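Local coordinates for protein Ral guanine nucleotide dissociation stimulator-like 2 (Mus musculus, PDB 4JGW) that probably acts as a guanine nucleotide exchange factor for small G proteins and is a putative effector of Ras and/or Rap, at residues Asp72-Phe86 with Ile414-Leu426. Sequence-based numbering, arbitrary orientation.
Sequences DMMFTPALLATHRAF and INFDKRRKEFAIL
D72 and R420 form the salt bridge at one end of this contact. R420 presents NH1 and NH2 end-on to a nearly coplanar carboxylate: D72 OD1 takes both nitrogens on its syn side (2.8 Å from R420 NH1), and D72 OD2 accepts from R420 NH2 at 3.0 Å. D72 OD2 also accepts from H62 and L51 N, and R420 NH2 donates to L51 O, tying both charged groups to strand 46-54.

Aromatic packing fills the middle. F75 CD1 lies over one face of the F416 ring, 3.5 Å from F416 CE2, with the planes inclined at 32°; L79 N and CA meet the ring's edge, and L79 CG touches F416 CE1. A78 CB abuts F423 CB at 3.7 Å, P77 CB reaches F423 CZ, and M74 CG packs on F423 CD2 (3.6 Å); M74 SD rests by R420 CB, an oblique Met-aromatic neighbour of F423.

T82 is a knob among R419, E422, F423 and L426. Its OG1, between backbone N and carbonyl carbon (chi1 64°), hydrogen-bonds A78 O (2.7 Å) one turn back, opposite T82 N across the carbonyl plane, and touches R419 CB; CG2 lies near R419 O and E422 OE1. F86 CD2 sits over the guanidinium face of R419, 3.3 Å from R419 NE; I414 CG2 lies over one F86 face and I414 CD1 touches F86 CD1. R419 NH1 is held by E422 OE1 at 2.8 Å, R419 NH2 by D407.

Helices 75-82 and 416-426 cross at 87°, packing the REM domain on the CDC25-homology domain's helical hairpin (392-404, 416-436).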
loop_
_atom_site.group_PDB
_atom_site.type_symbol
_atom_site.label_atom_id
_atom_site.label_comp_id
_atom_site.label_asym_id
_atom_site.label_seq_id
_atom_site.Cartn_x
_atom_site.Cartn_y
_atom_site.Cartn_z
ATOM N N ASP A 72 11.530 20.798 7.962
ATOM C CA ASP A 72 10.244 20.132 7.753
ATOM C C ASP A 72 10.496 18.868 6.929
ATOM O O ASP A 72 10.154 18.803 5.742
ATOM C CB ASP A 72 9.281 21.090 7.033
ATOM C CG ASP A 72 7.839 20.583 6.986
ATOM O OD1 ASP A 72 7.535 19.485 7.509
ATOM O OD2 ASP A 72 6.995 21.306 6.412
ATOM N N MET A 73 11.112 17.868 7.559
ATOM C CA MET A 73 11.602 16.696 6.819
ATOM C C MET A 73 10.531 15.779 6.216
ATOM O O MET A 73 10.799 15.097 5.228
ATOM C CB MET A 73 12.661 15.899 7.605
ATOM C CG MET A 73 12.699 16.123 9.101
ATOM S SD MET A 73 14.147 15.365 9.877
ATOM C CE MET A 73 15.300 16.733 9.950
ATOM N N MET A 74 9.327 15.774 6.785
ATOM C CA MET A 74 8.244 14.961 6.231
ATOM C C MET A 74 7.587 15.594 4.998
ATOM O O MET A 74 6.987 14.890 4.187
ATOM C CB MET A 74 7.185 14.624 7.291
ATOM C CG MET A 74 6.200 13.538 6.832
ATOM S SD MET A 74 4.863 13.149 7.974
ATOM C CE MET A 74 5.758 12.320 9.291
ATOM N N PHE A 75 7.717 16.913 4.855
ATOM C CA PHE A 75 6.957 17.652 3.844
ATOM C C PHE A 75 7.142 17.158 2.410
ATOM O O PHE A 75 6.164 16.850 1.731
ATOM C CB PHE A 75 7.238 19.156 3.907
ATOM C CG PHE A 75 6.442 19.949 2.913
ATOM C CD1 PHE A 75 5.128 20.310 3.190
ATOM C CD2 PHE A 75 6.992 20.306 1.687
ATOM C CE1 PHE A 75 4.381 21.026 2.268
ATOM C CE2 PHE A 75 6.250 21.026 0.757
ATOM C CZ PHE A 75 4.944 21.387 1.049
ATOM N N THR A 76 8.394 17.108 1.960
ATOM C CA THR A 76 8.725 16.739 0.586
ATOM C C THR A 76 8.233 15.333 0.198
ATOM O O THR A 76 7.520 15.196 -0.796
ATOM C CB THR A 76 10.245 16.910 0.304
ATOM O OG1 THR A 76 10.641 18.245 0.639
ATOM C CG2 THR A 76 10.576 16.634 -1.159
ATOM N N PRO A 77 8.597 14.291 0.976
ATOM C CA PRO A 77 8.115 12.957 0.600
ATOM C C PRO A 77 6.598 12.795 0.735
ATOM O O PRO A 77 5.987 12.100 -0.076
ATOM C CB PRO A 77 8.852 12.026 1.571
ATOM C CG PRO A 77 9.217 12.891 2.729
ATOM C CD PRO A 77 9.504 14.234 2.139
ATOM N N ALA A 78 6.005 13.440 1.740
ATOM C CA ALA A 78 4.556 13.405 1.942
ATOM C C ALA A 78 3.796 14.044 0.785
ATOM O O ALA A 78 2.819 13.475 0.301
ATOM C CB ALA A 78 4.172 14.062 3.266
ATOM N N LEU A 79 4.243 15.222 0.347
ATOM C CA LEU A 79 3.596 15.924 -0.764
ATOM C C LEU A 79 3.713 15.104 -2.047
ATOM O O LEU A 79 2.721 14.905 -2.751
ATOM C CB LEU A 79 4.205 17.319 -0.982
ATOM C CG LEU A 79 3.345 18.499 -1.485
ATOM C CD1 LEU A 79 4.235 19.610 -2.023
ATOM C CD2 LEU A 79 2.297 18.133 -2.535
ATOM N N LEU A 80 4.923 14.625 -2.332
ATOM C CA LEU A 80 5.187 13.841 -3.539
ATOM C C LEU A 80 4.397 12.536 -3.574
ATOM O O LEU A 80 3.988 12.091 -4.643
ATOM C CB LEU A 80 6.688 13.559 -3.701
ATOM C CG LEU A 80 7.624 14.739 -4.002
ATOM C CD1 LEU A 80 9.069 14.267 -4.087
ATOM C CD2 LEU A 80 7.226 15.491 -5.277
ATOM N N ALA A 81 4.181 11.937 -2.406
ATOM C CA ALA A 81 3.465 10.666 -2.305
ATOM C C ALA A 81 1.942 10.814 -2.356
ATOM O O ALA A 81 1.254 9.939 -2.880
ATOM C CB ALA A 81 3.880 9.917 -1.048
ATOM N N THR A 82 1.424 11.918 -1.818
ATOM C CA THR A 82 -0.024 12.104 -1.673
ATOM C C THR A 82 -0.663 13.075 -2.678
ATOM O O THR A 82 -1.884 13.225 -2.690
ATOM C CB THR A 82 -0.405 12.565 -0.241
ATOM O OG1 THR A 82 0.168 13.852 0.025
ATOM C CG2 THR A 82 0.067 11.563 0.809
ATOM N N HIS A 83 0.148 13.722 -3.516
ATOM C CA HIS A 83 -0.337 14.823 -4.365
ATOM C C HIS A 83 -1.506 14.474 -5.294
ATOM O O HIS A 83 -2.355 15.322 -5.568
ATOM C CB HIS A 83 0.807 15.486 -5.145
ATOM C CG HIS A 83 1.267 14.710 -6.340
ATOM N ND1 HIS A 83 2.140 13.648 -6.249
ATOM C CD2 HIS A 83 0.989 14.857 -7.658
ATOM C CE1 HIS A 83 2.372 13.167 -7.457
ATOM N NE2 HIS A 83 1.686 13.884 -8.330
ATOM N N ARG A 84 -1.554 13.227 -5.755
ATOM C CA ARG A 84 -2.599 12.787 -6.681
ATOM C C ARG A 84 -3.980 12.709 -6.030
ATOM O O ARG A 84 -4.981 12.520 -6.719
ATOM C CB ARG A 84 -2.230 11.449 -7.324
ATOM C CG ARG A 84 -1.085 11.546 -8.308
ATOM C CD ARG A 84 -1.016 10.324 -9.199
ATOM N NE ARG A 84 -0.262 10.612 -10.416
ATOM C CZ ARG A 84 -0.341 9.910 -11.540
ATOM N NH1 ARG A 84 -1.149 8.859 -11.623
ATOM N NH2 ARG A 84 0.388 10.266 -12.589
ATOM N N ALA A 85 -4.025 12.861 -4.707
ATOM C CA ALA A 85 -5.287 12.865 -3.972
ATOM C C ALA A 85 -6.005 14.215 -4.041
ATOM O O ALA A 85 -7.231 14.272 -3.912
ATOM C CB ALA A 85 -5.063 12.451 -2.523
ATOM N N PHE A 86 -5.246 15.294 -4.242
ATOM C CA PHE A 86 -5.812 16.653 -4.251
ATOM C C PHE A 86 -5.439 17.495 -5.476
ATOM O O PHE A 86 -6.094 18.498 -5.765
ATOM C CB PHE A 86 -5.479 17.405 -2.949
ATOM C CG PHE A 86 -4.004 17.484 -2.637
ATOM C CD1 PHE A 86 -3.241 18.557 -3.082
ATOM C CD2 PHE A 86 -3.384 16.492 -1.879
ATOM C CE1 PHE A 86 -1.879 18.636 -2.790
ATOM C CE2 PHE A 86 -2.024 16.564 -1.581
ATOM C CZ PHE A 86 -1.273 17.637 -2.036
ATOM N N ILE A 414 -5.204 23.908 1.573
ATOM C CA ILE A 414 -5.087 22.455 1.653
ATOM C C ILE A 414 -4.638 22.067 3.063
ATOM O O ILE A 414 -3.608 22.541 3.547
ATOM C CB ILE A 414 -4.114 21.904 0.576
ATOM C CG1 ILE A 414 -4.729 22.068 -0.819
ATOM C CG2 ILE A 414 -3.765 20.433 0.844
ATOM C CD1 ILE A 414 -3.718 22.098 -1.950
ATOM N N ASN A 415 -5.434 21.231 3.725
ATOM C CA ASN A 415 -5.103 20.735 5.058
ATOM C C ASN A 415 -3.991 19.688 4.974
ATOM O O ASN A 415 -4.260 18.497 4.810
ATOM C CB ASN A 415 -6.354 20.168 5.749
ATOM C CG ASN A 415 -6.053 19.536 7.104
ATOM O OD1 ASN A 415 -5.098 19.908 7.784
ATOM N ND2 ASN A 415 -6.879 18.573 7.498
ATOM N N PHE A 416 -2.745 20.141 5.089
ATOM C CA PHE A 416 -1.598 19.256 4.896
ATOM C C PHE A 416 -1.397 18.253 6.030
ATOM O O PHE A 416 -0.795 17.201 5.821
ATOM C CB PHE A 416 -0.312 20.040 4.617
ATOM C CG PHE A 416 0.727 19.245 3.873
ATOM C CD1 PHE A 416 0.665 19.122 2.488
ATOM C CD2 PHE A 416 1.762 18.608 4.556
ATOM C CE1 PHE A 416 1.619 18.382 1.791
ATOM C CE2 PHE A 416 2.717 17.865 3.872
ATOM C CZ PHE A 416 2.649 17.753 2.485
ATOM N N ASP A 417 -1.912 18.576 7.218
ATOM C CA ASP A 417 -1.918 17.642 8.346
ATOM C C ASP A 417 -2.478 16.282 7.929
ATOM O O ASP A 417 -1.914 15.241 8.271
ATOM C CB ASP A 417 -2.733 18.203 9.516
ATOM C CG ASP A 417 -2.002 19.301 10.274
ATOM O OD1 ASP A 417 -0.833 19.597 9.944
ATOM O OD2 ASP A 417 -2.601 19.868 11.209
ATOM N N LYS A 418 -3.580 16.309 7.182
ATOM C CA LYS A 418 -4.196 15.101 6.632
ATOM C C LYS A 418 -3.186 14.287 5.820
ATOM O O LYS A 418 -3.124 13.062 5.945
ATOM C CB LYS A 418 -5.407 15.468 5.761
ATOM C CG LYS A 418 -6.102 14.275 5.114
ATOM C CD LYS A 418 -7.418 14.668 4.460
ATOM C CE LYS A 418 -8.133 13.433 3.924
ATOM N NZ LYS A 418 -9.554 13.701 3.576
ATOM N N ARG A 419 -2.395 14.982 5.006
ATOM C CA ARG A 419 -1.431 14.340 4.107
ATOM C C ARG A 419 -0.246 13.724 4.851
ATOM O O ARG A 419 0.320 12.724 4.403
ATOM C CB ARG A 419 -0.946 15.323 3.033
ATOM C CG ARG A 419 -2.063 16.010 2.244
ATOM C CD ARG A 419 -3.028 15.004 1.628
ATOM N NE ARG A 419 -4.287 15.624 1.218
ATOM C CZ ARG A 419 -5.379 14.951 0.861
ATOM N NH1 ARG A 419 -5.386 13.624 0.865
ATOM N NH2 ARG A 419 -6.472 15.607 0.503
ATOM N N ARG A 420 0.123 14.328 5.982
ATOM C CA ARG A 420 1.180 13.795 6.842
ATOM C C ARG A 420 0.744 12.484 7.479
ATOM O O ARG A 420 1.521 11.527 7.545
ATOM C CB ARG A 420 1.547 14.798 7.938
ATOM C CG ARG A 420 2.365 15.974 7.455
ATOM C CD ARG A 420 2.739 16.905 8.598
ATOM N NE ARG A 420 3.144 18.203 8.070
ATOM C CZ ARG A 420 4.388 18.536 7.748
ATOM N NH1 ARG A 420 5.387 17.674 7.924
ATOM N NH2 ARG A 420 4.634 19.743 7.256
ATOM N N LYS A 421 -0.502 12.459 7.952
ATOM C CA LYS A 421 -1.097 11.276 8.566
ATOM C C LYS A 421 -1.258 10.160 7.537
ATOM O O LYS A 421 -1.124 8.980 7.863
ATOM C CB LYS A 421 -2.451 11.619 9.192
ATOM C CG LYS A 421 -2.381 12.631 10.328
ATOM C CD LYS A 421 -3.763 12.925 10.891
ATOM C CE LYS A 421 -3.729 14.118 11.838
ATOM N NZ LYS A 421 -5.019 14.280 12.564
ATOM N N GLU A 422 -1.539 10.547 6.296
ATOM C CA GLU A 422 -1.598 9.604 5.186
ATOM C C GLU A 422 -0.215 9.031 4.873
ATOM O O GLU A 422 -0.066 7.816 4.731
ATOM C CB GLU A 422 -2.224 10.256 3.952
ATOM C CG GLU A 422 -3.745 10.341 4.032
ATOM C CD GLU A 422 -4.376 11.075 2.868
ATOM O OE1 GLU A 422 -3.703 11.917 2.243
ATOM O OE2 GLU A 422 -5.560 10.811 2.579
ATOM N N PHE A 423 0.788 9.903 4.791
ATOM C CA PHE A 423 2.166 9.471 4.549
ATOM C C PHE A 423 2.678 8.515 5.630
ATOM O O PHE A 423 3.371 7.553 5.319
ATOM C CB PHE A 423 3.116 10.667 4.387
ATOM C CG PHE A 423 4.555 10.272 4.146
ATOM C CD1 PHE A 423 4.955 9.757 2.913
ATOM C CD2 PHE A 423 5.505 10.408 5.154
ATOM C CE1 PHE A 423 6.277 9.386 2.692
ATOM C CE2 PHE A 423 6.835 10.046 4.943
ATOM C CZ PHE A 423 7.223 9.532 3.710
ATOM N N ALA A 424 2.327 8.779 6.888
ATOM C CA ALA A 424 2.684 7.895 8.001
ATOM C C ALA A 424 2.296 6.446 7.707
ATOM O O ALA A 424 3.109 5.532 7.866
ATOM C CB ALA A 424 2.034 8.375 9.304
ATOM N N ILE A 425 1.051 6.251 7.270
ATOM C CA ILE A 425 0.539 4.931 6.903
ATOM C C ILE A 425 1.250 4.399 5.659
ATOM O O ILE A 425 1.586 3.218 5.589
ATOM C CB ILE A 425 -0.998 4.961 6.688
ATOM C CG1 ILE A 425 -1.715 5.246 8.012
ATOM C CG2 ILE A 425 -1.498 3.644 6.084
ATOM C CD1 ILE A 425 -3.083 5.908 7.851
ATOM N N LEU A 426 1.485 5.283 4.690
ATOM C CA LEU A 426 2.169 4.909 3.454
ATOM C C LEU A 426 3.602 4.443 3.706
ATOM O O LEU A 426 4.071 3.506 3.057
ATOM C CB LEU A 426 2.152 6.058 2.437
ATOM C CG LEU A 426 0.823 6.560 1.855
ATOM C CD1 LEU A 426 1.085 7.475 0.668
ATOM C CD2 LEU A 426 -0.114 5.420 1.450
#